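Carbon dioxide concentrating mechanism protein CcmK (PDB 4OX6) probably forms hexameric tiles of the carboxysome shell, the protein coat of a bacterial microcompartment that serves carbon dioxide concentration. Local coordinates at residues A[44-49]-A[59-64]. Numbering follows the deposited sequence.
Sequences ITIVSY and VNIRGD
N60 reaches S48 twice: its backbone N donates to S48 O, and its side-chain ND2 gives S48 OG a 2.9 Å bond. With CG beside the backbone N (chi1 -60°), the amide turns an in-plane N-H of ND2 to S48 OG. The same hydroxyl hydrogen-bonds P105 O, while N60 OD1 pairs with S22 OG on strand 19-26. A third bond runs from V47 N to N60 O at 3.0 Å; the register slips by one residue here, a beta bulge in the hairpin of strands 45-53 and 56-63. With an alanine in place of N60, S48 OG and S22 OG would probably lose their amide partner.

R62 forms a hydrogen-bonded antiparallel pair with T45, R62 N to T45 O at 2.9 Å, and a water ties R62 O to T45 OG1. R62 CG lies 3.7 Å from V47 CG1, and the guanidinium reaches E101 in a salt bridge and the carbonyls of Q18, A19 and I106. I44 CD1 packs 3.8 Å from I61 CG2, both side chains resting on helices 28-39 and 65-81. On the face shared with I61, I46 CG2 meets V59 CG2 at 3.6 Å, and I46 packs on V100 of a second subunit. The BMC-domain hairpin thus has an apolar face covered by the chain's helices and a neighbouring subunit, and a polar one whose amide and guanidinium are met by strand 19-26, E101 of helix 98-103 and loop carbonyls.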
loop_
_atom_site.group_PDB
_atom_site.type_symbol
_atom_site.label_atom_id
_atom_site.label_comp_id
_atom_site.label_asym_id
_atom_site.label_seq_id
_atom_site.Cartn_x
_atom_site.Cartn_y
_atom_site.Cartn_z
ATOM N N ILE A 44 28.540 -12.468 -5.699
ATOM C CA ILE A 44 27.235 -12.532 -5.081
ATOM C C ILE A 44 26.131 -12.712 -6.123
ATOM O O ILE A 44 26.382 -12.447 -7.313
ATOM C CB ILE A 44 26.980 -11.293 -4.145
ATOM C CG1 ILE A 44 26.810 -9.975 -4.910
ATOM C CG2 ILE A 44 28.131 -11.140 -3.124
ATOM C CD1 ILE A 44 25.438 -9.703 -5.568
ATOM N N THR A 45 24.974 -13.160 -5.672
ATOM C CA THR A 45 23.780 -13.305 -6.518
ATOM C C THR A 45 22.712 -12.385 -5.907
ATOM O O THR A 45 22.452 -12.448 -4.672
ATOM C CB THR A 45 23.248 -14.744 -6.522
ATOM O OG1 THR A 45 24.312 -15.645 -6.924
ATOM C CG2 THR A 45 22.141 -14.919 -7.508
ATOM N N ILE A 46 22.069 -11.552 -6.745
ATOM C CA ILE A 46 20.890 -10.822 -6.311
ATOM C C ILE A 46 19.737 -11.818 -6.445
ATOM O O ILE A 46 19.533 -12.416 -7.489
ATOM C CB ILE A 46 20.628 -9.641 -7.253
ATOM C CG1 ILE A 46 21.802 -8.677 -7.340
ATOM C CG2 ILE A 46 19.429 -8.854 -6.715
ATOM C CD1 ILE A 46 21.740 -7.728 -8.618
ATOM N N VAL A 47 19.037 -12.049 -5.342
ATOM C CA VAL A 47 17.955 -13.040 -5.296
ATOM C C VAL A 47 16.556 -12.482 -5.343
ATOM O O VAL A 47 15.673 -13.170 -5.800
ATOM C CB VAL A 47 18.115 -14.022 -4.108
ATOM C CG1 VAL A 47 19.461 -14.824 -4.295
ATOM C CG2 VAL A 47 18.097 -13.326 -2.750
ATOM N N SER A 48 16.337 -11.294 -4.817
ATOM C CA SER A 48 15.005 -10.758 -4.681
ATOM C C SER A 48 15.043 -9.284 -4.322
ATOM O O SER A 48 16.085 -8.746 -3.934
ATOM C CB SER A 48 14.193 -11.507 -3.595
ATOM O OG SER A 48 14.817 -11.307 -2.337
ATOM N N TYR A 49 13.883 -8.637 -4.420
ATOM C CA TYR A 49 13.679 -7.304 -3.878
ATOM C C TYR A 49 12.338 -7.262 -3.188
ATOM O O TYR A 49 11.471 -8.032 -3.488
ATOM C CB TYR A 49 13.854 -6.158 -4.895
ATOM C CG TYR A 49 12.692 -5.946 -5.801
ATOM C CD1 TYR A 49 12.425 -6.805 -6.854
ATOM C CD2 TYR A 49 11.814 -4.903 -5.582
ATOM C CE1 TYR A 49 11.320 -6.616 -7.685
ATOM C CE2 TYR A 49 10.726 -4.695 -6.420
ATOM C CZ TYR A 49 10.452 -5.576 -7.426
ATOM O OH TYR A 49 9.348 -5.352 -8.226
ATOM N N VAL A 59 16.879 -4.628 -1.476
ATOM C CA VAL A 59 17.453 -5.661 -2.359
ATOM C C VAL A 59 18.183 -6.671 -1.478
ATOM O O VAL A 59 18.862 -6.294 -0.524
ATOM C CB VAL A 59 18.408 -5.065 -3.420
ATOM C CG1 VAL A 59 19.593 -4.300 -2.857
ATOM C CG2 VAL A 59 18.883 -6.155 -4.398
ATOM N N ASN A 60 18.055 -7.935 -1.822
ATOM C CA ASN A 60 18.615 -9.058 -1.058
ATOM C C ASN A 60 19.607 -9.800 -1.915
ATOM O O ASN A 60 19.327 -10.165 -3.086
ATOM C CB ASN A 60 17.472 -9.977 -0.668
ATOM C CG ASN A 60 16.446 -9.244 0.175
ATOM O OD1 ASN A 60 16.798 -8.658 1.198
ATOM N ND2 ASN A 60 15.196 -9.256 -0.263
ATOM N N ILE A 61 20.821 -9.955 -1.396
ATOM C CA ILE A 61 21.903 -10.660 -2.065
ATOM C C ILE A 61 22.379 -11.833 -1.209
ATOM O O ILE A 61 22.300 -11.820 0.046
ATOM C CB ILE A 61 23.051 -9.714 -2.415
ATOM C CG1 ILE A 61 23.778 -9.166 -1.180
ATOM C CG2 ILE A 61 22.586 -8.593 -3.330
ATOM C CD1 ILE A 61 25.108 -8.487 -1.527
ATOM N N ARG A 62 22.964 -12.815 -1.877
ATOM C CA ARG A 62 23.520 -13.984 -1.203
ATOM C C ARG A 62 24.926 -14.260 -1.697
ATOM O O ARG A 62 25.213 -14.099 -2.877
ATOM C CB ARG A 62 22.694 -15.240 -1.439
ATOM C CG ARG A 62 21.228 -15.155 -1.078
ATOM C CD ARG A 62 20.936 -14.914 0.427
ATOM N NE ARG A 62 21.368 -15.976 1.312
ATOM C CZ ARG A 62 20.701 -17.094 1.539
ATOM N NH1 ARG A 62 19.508 -17.289 1.064
ATOM N NH2 ARG A 62 21.205 -17.995 2.371
ATOM N N GLY A 63 25.792 -14.718 -0.803
ATOM C CA GLY A 63 27.132 -15.134 -1.180
ATOM C C GLY A 63 27.922 -15.454 0.066
ATOM O O GLY A 63 27.355 -15.391 1.182
ATOM N N ASP A 64 29.177 -15.832 -0.088
ATOM C CA ASP A 64 30.025 -15.974 1.080
ATOM C C ASP A 64 30.103 -14.645 1.806
ATOM O O ASP A 64 30.067 -13.576 1.179
ATOM C CB ASP A 64 31.424 -16.410 0.703
ATOM C CG ASP A 64 31.472 -17.815 0.212
ATOM O OD1 ASP A 64 30.467 -18.552 0.333
ATOM O OD2 ASP A 64 32.584 -18.151 -0.294
HETATM O O HOH W 1 25.685 -16.626 -4.715
#